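PDB 5H5Z: MHC class I antigen from Ctenopharyngodon idella, which probably presents peptides at the cell surface to T cells, as class I histocompatibility molecules do, bound in a groove and paired with beta-2-microglobulin. Local coordinates for residues A[7-12]-A[92-97]; A[19-24]-A[67-72]; A[183-188]-A[268-273]; A[193-198]-A[237-242]. All blocks are in the same frame, centred on the assembly; numbering follows the deposited sequence.

In the fold
From the N terminus, strand 3-13 pairs with strand 90-100 in interaction 1, closing a loop that holds strands 21-27 and 30-36 and helix 55-82. Interaction 2 is nested within that loop and sets the helix against strand 21-27; the two contacts touch, through bonds between neighbouring strands and through F72. The chain then enters the immunoglobulin-like domain. There interaction 3 joins strand 182-187 to the segment following strand 261-266, and interaction 4, nested inside it, pairs strands 194-201 and 234-240. These two also touch, through the neighbouring strands 182-187 and 194-201. The two pairs lie in different domains, the centres of interactions 1 and 3 about 43 Å apart.

Interaction 1: A[7-12]-A[92-97]; sequences YVYTGV and WQNMYG
Two tyrosine hydroxyls meet tip to tip over the sheet: Y9 OH and Y96 OH are 2.7 Å apart in a hydrogen bond whose donor could be either. Their rings are nearly perpendicular, at 89°, with the edge of Y96 turned toward the face of Y9 in an offset edge-to-face pair. Y7 CB lies over one face of the Y96 ring, 3.9 Å from its centroid, a CH-pi contact, while the Y7 and Y96 rings are slid apart and barely overlap. Y96 reaches this place because its CG sits between the backbone N and the carbonyl carbon (chi1 63°), leaning its ring over strand 7-12. On the other face of the sheet, V8 CG1 packs 3.9 Å from M95 CB.

Beneath the side chains, Y7, Y9 and G11 form antiparallel hydrogen-bonded pairs with Y96, N94 and W92. Y9 N to N94 O, at 2.8 Å, is nearly straight. F21 meets Y9 edge-to-face, and Y110 stacks on Y96. F57 of beta-2-microglobulin packs on V8 and T10. The cluster offers the bound peptide aromatic surface and two hydroxyls, of Y7 and Y96, that bond its backbone; the Y9 hydroxyl probably helps to orient that of Y96.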
loop_
_atom_site.group_PDB
_atom_site.type_symbol
_atom_site.label_atom_id
_atom_site.label_comp_id
_atom_site.label_asym_id
_atom_site.label_seq_id
_atom_site.Cartn_x
_atom_site.Cartn_y
_atom_site.Cartn_z
ATOM N N TYR A 7 0.713 -1.154 -12.748
ATOM C CA TYR A 7 1.346 -2.448 -12.562
ATOM C C TYR A 7 2.659 -2.262 -11.831
ATOM O O TYR A 7 3.401 -1.321 -12.108
ATOM C CB TYR A 7 1.549 -3.155 -13.907
ATOM C CG TYR A 7 0.239 -3.612 -14.492
ATOM C CD1 TYR A 7 -0.314 -4.836 -14.127
ATOM C CD2 TYR A 7 -0.464 -2.810 -15.391
ATOM C CE1 TYR A 7 -1.526 -5.263 -14.651
ATOM C CE2 TYR A 7 -1.680 -3.224 -15.916
ATOM C CZ TYR A 7 -2.204 -4.452 -15.542
ATOM O OH TYR A 7 -3.412 -4.870 -16.052
ATOM N N VAL A 8 2.921 -3.147 -10.876
ATOM C CA VAL A 8 4.197 -3.148 -10.156
ATOM C C VAL A 8 4.817 -4.542 -10.242
ATOM O O VAL A 8 4.213 -5.524 -9.807
ATOM C CB VAL A 8 4.073 -2.637 -8.691
ATOM C CG1 VAL A 8 3.700 -1.157 -8.664
ATOM C CG2 VAL A 8 3.083 -3.462 -7.883
ATOM N N TYR A 9 5.994 -4.627 -10.860
ATOM C CA TYR A 9 6.703 -5.899 -11.010
ATOM C C TYR A 9 7.897 -5.938 -10.062
ATOM O O TYR A 9 8.669 -4.974 -9.998
ATOM C CB TYR A 9 7.266 -6.069 -12.421
ATOM C CG TYR A 9 6.291 -6.082 -13.590
ATOM C CD1 TYR A 9 4.904 -6.150 -13.403
ATOM C CD2 TYR A 9 6.779 -6.046 -14.895
ATOM C CE1 TYR A 9 4.037 -6.163 -14.491
ATOM C CE2 TYR A 9 5.923 -6.072 -15.987
ATOM C CZ TYR A 9 4.559 -6.126 -15.778
ATOM O OH TYR A 9 3.728 -6.136 -16.871
ATOM N N THR A 10 8.069 -7.055 -9.358
ATOM C CA THR A 10 9.259 -7.263 -8.520
ATOM C C THR A 10 10.047 -8.498 -8.947
ATOM O O THR A 10 9.533 -9.617 -8.917
ATOM C CB THR A 10 8.909 -7.394 -7.024
ATOM O OG1 THR A 10 8.149 -6.254 -6.602
ATOM C CG2 THR A 10 10.187 -7.503 -6.172
ATOM N N GLY A 11 11.307 -8.286 -9.298
ATOM C CA GLY A 11 12.202 -9.373 -9.630
ATOM C C GLY A 11 13.297 -9.498 -8.583
ATOM O O GLY A 11 13.896 -8.510 -8.180
ATOM N N VAL A 12 13.516 -10.717 -8.118
ATOM C CA VAL A 12 14.552 -10.990 -7.134
ATOM C C VAL A 12 15.497 -12.085 -7.609
ATOM O O VAL A 12 15.062 -13.131 -8.054
ATOM C CB VAL A 12 13.938 -11.422 -5.799
ATOM C CG1 VAL A 12 15.019 -11.616 -4.752
ATOM C CG2 VAL A 12 12.916 -10.398 -5.340
ATOM N N TRP A 92 15.134 -6.108 -8.997
ATOM C CA TRP A 92 14.848 -5.346 -10.192
ATOM C C TRP A 92 13.353 -5.062 -10.173
ATOM O O TRP A 92 12.536 -5.974 -10.014
ATOM C CB TRP A 92 15.251 -6.157 -11.433
ATOM C CG TRP A 92 14.968 -5.499 -12.761
ATOM C CD1 TRP A 92 14.095 -5.932 -13.723
ATOM C CD2 TRP A 92 15.568 -4.304 -13.274
ATOM N NE1 TRP A 92 14.117 -5.082 -14.804
ATOM C CE2 TRP A 92 15.014 -4.074 -14.555
ATOM C CE3 TRP A 92 16.537 -3.411 -12.780
ATOM C CZ2 TRP A 92 15.379 -2.979 -15.346
ATOM C CZ3 TRP A 92 16.900 -2.321 -13.564
ATOM C CH2 TRP A 92 16.317 -2.115 -14.836
ATOM N N GLN A 93 13.005 -3.788 -10.312
ATOM C CA GLN A 93 11.613 -3.356 -10.209
ATOM C C GLN A 93 11.169 -2.538 -11.409
ATOM O O GLN A 93 11.954 -1.794 -11.997
ATOM C CB GLN A 93 11.407 -2.515 -8.950
ATOM C CG GLN A 93 11.350 -3.291 -7.649
ATOM C CD GLN A 93 11.548 -2.381 -6.448
ATOM O OE1 GLN A 93 12.640 -1.861 -6.225
ATOM N NE2 GLN A 93 10.490 -2.175 -5.679
ATOM N N ASN A 94 9.891 -2.670 -11.742
ATOM C CA ASN A 94 9.254 -1.867 -12.770
ATOM C C ASN A 94 7.890 -1.446 -12.234
ATOM O O ASN A 94 7.140 -2.270 -11.703
ATOM C CB ASN A 94 9.118 -2.698 -14.054
ATOM C CG ASN A 94 8.469 -1.944 -15.214
ATOM O OD1 ASN A 94 8.595 -0.723 -15.362
ATOM N ND2 ASN A 94 7.809 -2.695 -16.077
ATOM N N MET A 95 7.593 -0.157 -12.325
ATOM C CA MET A 95 6.227 0.308 -12.129
ATOM C C MET A 95 5.820 1.173 -13.315
ATOM O O MET A 95 6.602 1.989 -13.807
ATOM C CB MET A 95 6.056 1.057 -10.798
ATOM C CG MET A 95 6.869 2.336 -10.681
ATOM S SD MET A 95 6.845 3.027 -9.020
ATOM C CE MET A 95 5.088 3.316 -8.800
ATOM N N TYR A 96 4.602 0.972 -13.793
ATOM C CA TYR A 96 4.090 1.792 -14.865
ATOM C C TYR A 96 2.594 1.886 -14.718
ATOM O O TYR A 96 1.976 1.055 -14.050
ATOM C CB TYR A 96 4.473 1.227 -16.243
ATOM C CG TYR A 96 3.918 -0.140 -16.570
ATOM C CD1 TYR A 96 2.681 -0.280 -17.219
ATOM C CD2 TYR A 96 4.644 -1.300 -16.273
ATOM C CE1 TYR A 96 2.177 -1.534 -17.535
ATOM C CE2 TYR A 96 4.145 -2.558 -16.587
ATOM C CZ TYR A 96 2.914 -2.666 -17.217
ATOM O OH TYR A 96 2.422 -3.908 -17.531
ATOM N N GLY A 97 2.007 2.891 -15.347
ATOM C CA GLY A 97 0.571 3.028 -15.283
ATOM C C GLY A 97 0.077 4.313 -15.876
ATOM O O GLY A 97 0.867 5.154 -16.299
#

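Interaction 2: A[19-24]-A[67-72]; sequences PEFTAV and GAHQVF
F21 carries this contact, its ring reaching from the start of strand 21-24 toward helix 67-72. Its CG is anti to the backbone N (chi1 -178°), which sends the ring along the underside of the helix. At the root, F21 CB lies 3.5 Å from H69 ND1, and F21 CG rests against the CA and CB of the same histidine, the two side chains running alongside in opposite senses. Farther out, one face of the phenyl ring is covered by helix backbone: H69 N stands over its centre and A68 C nearer its rim. Along one side of the ring, CD1 and CE1 meet F72, with F21 CE1 3.6 Å from F72 CD2. This is an edge-to-face pair, the edge of F21 directed at the face of F72, with planes at 89° and centroids 5.1 Å apart. At the tip, F21 CZ touches A68 CB at 3.7 Å.

E20 adds a polar border. Its OE2 approaches the edge of the H69 ring, 3.3 Å from H69 CE1, while its OE1 forms a salt bridge with K73 one turn farther along the helix.

The aromatic chain extends both ways, since F21 also meets Y9 edge-to-face, and F72 and W92 form another edge-to-face pair. A68 also packs on an apolar side chain of the bound peptide, so the contact borders the groove. A long helix laid obliquely across an antiparallel sheet is the architecture of the class I peptide-binding platform; here F21 fills part of the space between them.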
loop_
_atom_site.group_PDB
_atom_site.type_symbol
_atom_site.label_atom_id
_atom_site.label_comp_id
_atom_site.label_asym_id
_atom_site.label_seq_id
_atom_site.Cartn_x
_atom_site.Cartn_y
_atom_site.Cartn_z
ATOM N N PRO A 19 9.244 -15.521 -4.785
ATOM C CA PRO A 19 9.533 -16.015 -6.137
ATOM C C PRO A 19 10.496 -15.111 -6.907
ATOM O O PRO A 19 10.785 -13.996 -6.473
ATOM C CB PRO A 19 8.157 -16.011 -6.823
ATOM C CG PRO A 19 7.156 -15.883 -5.726
ATOM C CD PRO A 19 7.840 -15.085 -4.663
ATOM N N GLU A 20 10.982 -15.598 -8.050
ATOM C CA GLU A 20 11.859 -14.816 -8.918
ATOM C C GLU A 20 11.170 -13.575 -9.471
ATOM O O GLU A 20 11.804 -12.539 -9.660
ATOM C CB GLU A 20 12.345 -15.660 -10.086
ATOM C CG GLU A 20 13.591 -16.464 -9.799
ATOM C CD GLU A 20 14.167 -17.075 -11.055
ATOM O OE1 GLU A 20 15.308 -16.717 -11.413
ATOM O OE2 GLU A 20 13.474 -17.900 -11.688
ATOM N N PHE A 21 9.875 -13.696 -9.739
ATOM C CA PHE A 21 9.103 -12.611 -10.321
ATOM C C PHE A 21 7.736 -12.548 -9.666
ATOM O O PHE A 21 7.091 -13.577 -9.484
ATOM C CB PHE A 21 8.949 -12.829 -11.834
ATOM C CG PHE A 21 8.213 -11.726 -12.540
ATOM C CD1 PHE A 21 8.884 -10.587 -12.968
ATOM C CD2 PHE A 21 6.848 -11.836 -12.795
ATOM C CE1 PHE A 21 8.212 -9.571 -13.626
ATOM C CE2 PHE A 21 6.166 -10.820 -13.455
ATOM C CZ PHE A 21 6.850 -9.685 -13.871
ATOM N N THR A 22 7.310 -11.335 -9.315
ATOM C CA THR A 22 5.965 -11.080 -8.807
ATOM C C THR A 22 5.386 -9.865 -9.534
ATOM O O THR A 22 6.068 -8.856 -9.709
ATOM C CB THR A 22 5.973 -10.806 -7.283
ATOM O OG1 THR A 22 6.601 -11.894 -6.596
ATOM C CG2 THR A 22 4.552 -10.630 -6.744
ATOM N N ALA A 23 4.132 -9.965 -9.967
ATOM C CA ALA A 23 3.449 -8.827 -10.564
ATOM C C ALA A 23 2.124 -8.598 -9.851
ATOM O O ALA A 23 1.384 -9.549 -9.585
ATOM C CB ALA A 23 3.217 -9.063 -12.051
ATOM N N VAL A 24 1.849 -7.336 -9.525
ATOM C CA VAL A 24 0.551 -6.922 -8.975
ATOM C C VAL A 24 -0.045 -5.812 -9.849
ATOM O O VAL A 24 0.652 -4.874 -10.239
ATOM C CB VAL A 24 0.690 -6.456 -7.500
ATOM C CG1 VAL A 24 -0.566 -5.743 -7.009
ATOM C CG2 VAL A 24 1.033 -7.634 -6.594
ATOM N N GLY A 67 6.428 -13.993 -20.152
ATOM C CA GLY A 67 7.393 -13.204 -20.921
ATOM C C GLY A 67 8.129 -12.177 -20.072
ATOM O O GLY A 67 9.350 -12.040 -20.177
ATOM N N ALA A 68 7.384 -11.458 -19.229
ATOM C CA ALA A 68 7.975 -10.471 -18.310
ATOM C C ALA A 68 8.984 -11.098 -17.345
ATOM O O ALA A 68 10.050 -10.530 -17.104
ATOM C CB ALA A 68 6.890 -9.735 -17.542
ATOM N N HIS A 69 8.638 -12.266 -16.801
ATOM C CA HIS A 69 9.537 -13.043 -15.946
ATOM C C HIS A 69 10.855 -13.380 -16.650
ATOM O O HIS A 69 11.936 -13.163 -16.092
ATOM C CB HIS A 69 8.830 -14.313 -15.457
ATOM C CG HIS A 69 9.750 -15.367 -14.922
ATOM N ND1 HIS A 69 10.647 -15.132 -13.901
ATOM C CD2 HIS A 69 9.898 -16.670 -15.258
ATOM C CE1 HIS A 69 11.310 -16.243 -13.635
ATOM N NE2 HIS A 69 10.875 -17.191 -14.446
ATOM N N GLN A 70 10.751 -13.901 -17.872
ATOM C CA GLN A 70 11.926 -14.234 -18.684
ATOM C C GLN A 70 12.819 -12.996 -18.877
ATOM O O GLN A 70 14.028 -13.055 -18.637
ATOM C CB GLN A 70 11.504 -14.851 -20.033
ATOM C CG GLN A 70 10.867 -16.242 -19.919
ATOM C CD GLN A 70 10.447 -16.855 -21.256
ATOM O OE1 GLN A 70 10.479 -18.077 -21.427
ATOM N NE2 GLN A 70 10.049 -16.012 -22.207
ATOM N N VAL A 71 12.209 -11.876 -19.271
ATOM C CA VAL A 71 12.925 -10.614 -19.506
ATOM C C VAL A 71 13.545 -10.054 -18.221
ATOM O O VAL A 71 14.665 -9.532 -18.242
ATOM C CB VAL A 71 12.021 -9.555 -20.178
ATOM C CG1 VAL A 71 12.738 -8.217 -20.301
ATOM C CG2 VAL A 71 11.567 -10.027 -21.556
ATOM N N PHE A 72 12.820 -10.172 -17.110
ATOM C CA PHE A 72 13.337 -9.752 -15.804
ATOM C C PHE A 72 14.552 -10.550 -15.348
ATOM O O PHE A 72 15.491 -9.976 -14.781
ATOM C CB PHE A 72 12.238 -9.789 -14.739
ATOM C CG PHE A 72 11.627 -8.448 -14.458
ATOM C CD1 PHE A 72 11.196 -7.626 -15.498
ATOM C CD2 PHE A 72 11.467 -8.008 -13.143
ATOM C CE1 PHE A 72 10.635 -6.385 -15.231
ATOM C CE2 PHE A 72 10.901 -6.770 -12.872
ATOM C CZ PHE A 72 10.492 -5.958 -13.916
#

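Interaction 3: A[183-188]-A[268-273]; sequences VSLLQK and DDIITN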
loop_
_atom_site.group_PDB
_atom_site.type_symbol
_atom_site.label_atom_id
_atom_site.label_comp_id
_atom_site.label_asym_id
_atom_site.label_seq_id
_atom_site.Cartn_x
_atom_site.Cartn_y
_atom_site.Cartn_z
ATOM N N VAL A 183 -16.622 7.002 13.788
ATOM C CA VAL A 183 -15.790 7.852 14.640
ATOM C C VAL A 183 -16.029 7.569 16.117
ATOM O O VAL A 183 -17.180 7.482 16.559
ATOM C CB VAL A 183 -16.037 9.355 14.354
ATOM C CG1 VAL A 183 -15.149 10.237 15.226
ATOM C CG2 VAL A 183 -15.819 9.676 12.878
ATOM N N SER A 184 -14.940 7.416 16.870
ATOM C CA SER A 184 -15.011 7.277 18.327
ATOM C C SER A 184 -13.991 8.181 19.023
ATOM O O SER A 184 -12.964 8.537 18.438
ATOM C CB SER A 184 -14.788 5.820 18.749
ATOM O OG SER A 184 -15.824 4.977 18.272
ATOM N N LEU A 185 -14.291 8.557 20.267
ATOM C CA LEU A 185 -13.333 9.249 21.125
ATOM C C LEU A 185 -12.864 8.265 22.176
ATOM O O LEU A 185 -13.681 7.688 22.904
ATOM C CB LEU A 185 -13.960 10.465 21.812
ATOM C CG LEU A 185 -13.892 11.852 21.174
ATOM C CD1 LEU A 185 -14.333 12.887 22.194
ATOM C CD2 LEU A 185 -12.505 12.196 20.649
ATOM N N LEU A 186 -11.546 8.092 22.254
ATOM C CA LEU A 186 -10.946 7.061 23.091
ATOM C C LEU A 186 -10.082 7.677 24.166
ATOM O O LEU A 186 -9.415 8.688 23.938
ATOM C CB LEU A 186 -10.086 6.119 22.241
ATOM C CG LEU A 186 -10.648 5.569 20.922
ATOM C CD1 LEU A 186 -9.640 4.660 20.233
ATOM C CD2 LEU A 186 -11.976 4.857 21.120
ATOM N N GLN A 187 -10.094 7.065 25.340
ATOM C CA GLN A 187 -9.230 7.498 26.427
ATOM C C GLN A 187 -8.914 6.319 27.329
ATOM O O GLN A 187 -9.809 5.570 27.714
ATOM C CB GLN A 187 -9.906 8.609 27.225
ATOM C CG GLN A 187 -8.953 9.402 28.098
ATOM C CD GLN A 187 -9.647 10.501 28.878
ATOM O OE1 GLN A 187 -10.812 10.375 29.236
ATOM N NE2 GLN A 187 -8.924 11.579 29.159
ATOM N N LYS A 188 -7.637 6.156 27.659
ATOM C CA LYS A 188 -7.199 5.040 28.489
ATOM C C LYS A 188 -7.435 5.303 29.973
ATOM O O LYS A 188 -7.755 4.391 30.730
ATOM C CB LYS A 188 -5.725 4.736 28.229
ATOM C CG LYS A 188 -5.440 4.289 26.803
ATOM C CD LYS A 188 -4.041 3.713 26.654
ATOM C CE LYS A 188 -3.875 2.416 27.434
ATOM N NZ LYS A 188 -4.319 1.226 26.658
ATOM N N ASP A 268 -18.917 13.619 26.292
ATOM C CA ASP A 268 -20.016 12.683 26.534
ATOM C C ASP A 268 -19.881 11.385 25.742
ATOM O O ASP A 268 -20.552 10.392 26.042
ATOM C CB ASP A 268 -21.361 13.343 26.206
ATOM C CG ASP A 268 -21.800 14.336 27.264
ATOM O OD1 ASP A 268 -21.153 14.411 28.331
ATOM O OD2 ASP A 268 -22.801 15.042 27.029
ATOM N N ASP A 269 -19.020 11.403 24.729
ATOM C CA ASP A 269 -18.840 10.255 23.847
ATOM C C ASP A 269 -17.647 9.380 24.201
ATOM O O ASP A 269 -17.507 8.285 23.645
ATOM C CB ASP A 269 -18.724 10.719 22.393
ATOM C CG ASP A 269 -19.959 11.444 21.926
ATOM O OD1 ASP A 269 -21.070 10.929 22.169
ATOM O OD2 ASP A 269 -19.818 12.530 21.330
ATOM N N ILE A 270 -16.802 9.849 25.121
ATOM C CA ILE A 270 -15.543 9.159 25.425
ATOM C C ILE A 270 -15.785 7.734 25.915
ATOM O O ILE A 270 -16.598 7.499 26.816
ATOM C CB ILE A 270 -14.655 9.954 26.415
ATOM C CG1 ILE A 270 -14.219 11.279 25.778
ATOM C CG2 ILE A 270 -13.438 9.136 26.845
ATOM C CD1 ILE A 270 -13.376 12.164 26.671
ATOM N N ILE A 271 -15.090 6.789 25.287
ATOM C CA ILE A 271 -15.136 5.391 25.704
ATOM C C ILE A 271 -13.769 4.925 26.203
ATOM O O ILE A 271 -12.733 5.502 25.854
ATOM C CB ILE A 271 -15.684 4.448 24.599
ATOM C CG1 ILE A 271 -14.807 4.487 23.337
ATOM C CG2 ILE A 271 -17.143 4.775 24.296
ATOM C CD1 ILE A 271 -15.188 3.459 22.292
ATOM N N THR A 272 -13.780 3.888 27.031
ATOM C CA THR A 272 -12.563 3.371 27.647
ATOM C C THR A 272 -12.754 1.912 28.050
ATOM O O THR A 272 -13.884 1.450 28.232
ATOM C CB THR A 272 -12.162 4.220 28.878
ATOM O OG1 THR A 272 -10.906 3.765 29.407
ATOM C CG2 THR A 272 -13.230 4.163 29.952
ATOM N N ASN A 273 -11.646 1.189 28.152
ATOM C CA ASN A 273 -11.631 -0.144 28.736
ATOM C C ASN A 273 -11.410 -0.019 30.241
ATOM O O ASN A 273 -10.907 1.007 30.705
ATOM C CB ASN A 273 -10.524 -0.987 28.099
ATOM C CG ASN A 273 -10.877 -1.465 26.700
ATOM O OD1 ASN A 273 -12.026 -1.807 26.413
ATOM N ND2 ASN A 273 -9.882 -1.512 25.824
HETATM O O HOH W 1 -16.838 7.693 21.045
#
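L185 O is the best-held polar atom, gripped by one strong hydrogen bond and one weaker CH contact. I271 N donates to it at 2.9 Å, almost straight at 171° and nearly along the C=O axis, and I270 CA brings its hydrogen to the same oxygen from 3.5 Å. The return bond runs from Q187 N to I271 O at 3.1 Å, so that L186 and I271 face each other in a single beta bridge. On the same side, a water bridges the two segments, accepting from L185 N and donating to D269 O.

Apolar side chains pack round this bridge. I271 CG1 occupies the crowded position between the backbone N and the carbonyl carbon (chi1 61°), which lays it alongside L186, with I271 CG1 3.6 Å from L186 CD2. I270 crosses obliquely and uses two branches: its CG1 meets L185 CD1, and I270 CG2 lies 3.6 Å from Q187 CB. The extended Q187 side chain carries its NE2 to S192 O. T272 OG1, anti to its own backbone N, comes within 2.7 Å of Q187 O, but its single proton could also go to N273 O or to M98 O of beta-2-microglobulin, so the choice is not settled.

Beta-2-microglobulin borders this end of the domain: N273 bonds to G16 and Y18 of that chain, and K188 forms a salt bridge with its E95. Strand 182-187 is an outermost strand of its four-stranded sheet, bonded on one side to strand 194-201, while the segment after strand 261-266 runs along its other side; the L185 side chain touches C196 and C254, one from each sheet.

Interaction 4: A[193-198]-A[237-242]; sequences PVTCHA and MSTLNV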
loop_
_atom_site.group_PDB
_atom_site.type_symbol
_atom_site.label_atom_id
_atom_site.label_comp_id
_atom_site.label_asym_id
_atom_site.label_seq_id
_atom_site.Cartn_x
_atom_site.Cartn_y
_atom_site.Cartn_z
ATOM N N PRO A 193 -4.244 11.326 27.530
ATOM C CA PRO A 193 -4.677 11.984 26.294
ATOM C C PRO A 193 -5.957 11.374 25.718
ATOM O O PRO A 193 -6.327 10.246 26.061
ATOM C CB PRO A 193 -3.504 11.744 25.334
ATOM C CG PRO A 193 -2.323 11.485 26.207
ATOM C CD PRO A 193 -2.868 10.794 27.421
ATOM N N VAL A 194 -6.627 12.131 24.857
ATOM C CA VAL A 194 -7.856 11.673 24.217
ATOM C C VAL A 194 -7.577 11.491 22.732
ATOM O O VAL A 194 -6.997 12.374 22.094
ATOM C CB VAL A 194 -9.017 12.666 24.436
ATOM C CG1 VAL A 194 -10.280 12.177 23.741
ATOM C CG2 VAL A 194 -9.270 12.879 25.929
ATOM N N THR A 195 -7.975 10.336 22.200
ATOM C CA THR A 195 -7.750 9.989 20.799
ATOM C C THR A 195 -9.063 10.002 20.014
ATOM O O THR A 195 -10.030 9.328 20.378
ATOM C CB THR A 195 -7.079 8.604 20.657
ATOM O OG1 THR A 195 -5.788 8.636 21.271
ATOM C CG2 THR A 195 -6.903 8.222 19.185
ATOM N N CYS A 196 -9.085 10.779 18.940
ATOM C CA CYS A 196 -10.206 10.760 17.999
ATOM C C CYS A 196 -9.870 9.804 16.859
ATOM O O CYS A 196 -8.978 10.078 16.055
ATOM C CB CYS A 196 -10.456 12.165 17.466
ATOM S SG CYS A 196 -11.872 12.347 16.361
ATOM N N HIS A 197 -10.590 8.686 16.808
ATOM C CA HIS A 197 -10.298 7.589 15.897
ATOM C C HIS A 197 -11.382 7.493 14.830
ATOM O O HIS A 197 -12.564 7.378 15.159
ATOM C CB HIS A 197 -10.209 6.277 16.687
ATOM C CG HIS A 197 -9.932 5.071 15.842
ATOM N ND1 HIS A 197 -8.675 4.770 15.359
ATOM C CD2 HIS A 197 -10.747 4.080 15.410
ATOM C CE1 HIS A 197 -8.734 3.655 14.650
ATOM N NE2 HIS A 197 -9.979 3.216 14.668
ATOM N N ALA A 198 -10.966 7.545 13.564
ATOM C CA ALA A 198 -11.871 7.433 12.417
ATOM C C ALA A 198 -11.487 6.214 11.601
ATOM O O ALA A 198 -10.319 6.058 11.238
ATOM C CB ALA A 198 -11.792 8.685 11.557
ATOM N N MET A 237 -6.227 8.638 12.989
ATOM C CA MET A 237 -6.560 9.185 14.294
ATOM C C MET A 237 -5.770 10.443 14.619
ATOM O O MET A 237 -4.713 10.699 14.040
ATOM C CB MET A 237 -6.381 8.130 15.392
ATOM C CG MET A 237 -4.934 7.812 15.737
ATOM S SD MET A 237 -4.857 6.316 16.724
ATOM C CE MET A 237 -3.376 6.632 17.682
ATOM N N SER A 238 -6.307 11.228 15.544
ATOM C CA SER A 238 -5.591 12.366 16.104
ATOM C C SER A 238 -5.685 12.303 17.614
ATOM O O SER A 238 -6.701 11.883 18.160
ATOM C CB SER A 238 -6.179 13.683 15.603
ATOM O OG SER A 238 -5.455 14.782 16.131
ATOM N N THR A 239 -4.623 12.730 18.284
ATOM C CA THR A 239 -4.547 12.652 19.736
ATOM C C THR A 239 -4.367 14.048 20.318
ATOM O O THR A 239 -3.488 14.794 19.884
ATOM C CB THR A 239 -3.383 11.738 20.178
ATOM O OG1 THR A 239 -3.549 10.437 19.598
ATOM C CG2 THR A 239 -3.336 11.599 21.689
ATOM N N LEU A 240 -5.213 14.389 21.289
ATOM C CA LEU A 240 -5.120 15.658 22.006
ATOM C C LEU A 240 -4.544 15.415 23.389
ATOM O O LEU A 240 -5.090 14.627 24.163
ATOM C CB LEU A 240 -6.498 16.317 22.136
ATOM C CG LEU A 240 -6.550 17.663 22.872
ATOM C CD1 LEU A 240 -5.948 18.775 22.026
ATOM C CD2 LEU A 240 -7.975 18.013 23.279
ATOM N N ASN A 241 -3.444 16.095 23.694
ATOM C CA ASN A 241 -2.838 15.986 25.011
ATOM C C ASN A 241 -2.892 17.284 25.805
ATOM O O ASN A 241 -1.886 17.970 25.977
ATOM C CB ASN A 241 -1.404 15.447 24.937
ATOM C CG ASN A 241 -0.892 14.977 26.290
ATOM O OD1 ASN A 241 -1.676 14.730 27.211
ATOM N ND2 ASN A 241 0.422 14.852 26.416
ATOM N N VAL A 242 -4.091 17.623 26.265
ATOM C CA VAL A 242 -4.253 18.656 27.276
ATOM C C VAL A 242 -4.567 17.906 28.563
ATOM O O VAL A 242 -4.836 16.704 28.528
ATOM C CB VAL A 242 -5.348 19.687 26.911
ATOM C CG1 VAL A 242 -5.030 20.347 25.574
ATOM C CG2 VAL A 242 -6.734 19.050 26.878
#
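T195 and T239 form a non-hydrogen-bonded pair, their side chains crossing obliquely so that T195 OG1 and T239 OG1 stand 3.3 Å apart in a weak hydrogen bond. Each threonine has OG1 anti to its carbonyl carbon and turns its methyl the other way along the strands: T195 CG2 meets M237 SD at 3.7 Å, and T239 CG2 meets P193 CB at the same distance. M237 also crosses H197 obliquely, its CB near the imidazole edge. P193 and N241 lie side by side where the pairing ends, with N241 OD1 3.5 Å from P193 CG.

The opposite face carries V194, C196, S238 and L240. C196 SG, anti to its backbone N (chi1 -177°), forms the disulfide to C254 of the other sheet, and S238 OG bonds W210 NE1. These residues belong to hydrogen-bonded pairs; C196 N to S238 O, at 2.7 Å, is the shortest of the four backbone bonds.

The two faces differ in chemistry. One mixes hydroxyl, thioether and imidazole groups, and beta-2-microglobulin packs on its H197 and M237; the other builds the disulfide-and-tryptophan core of an immunoglobulin sandwich, where the buried serine hydroxyl is satisfied by the indole.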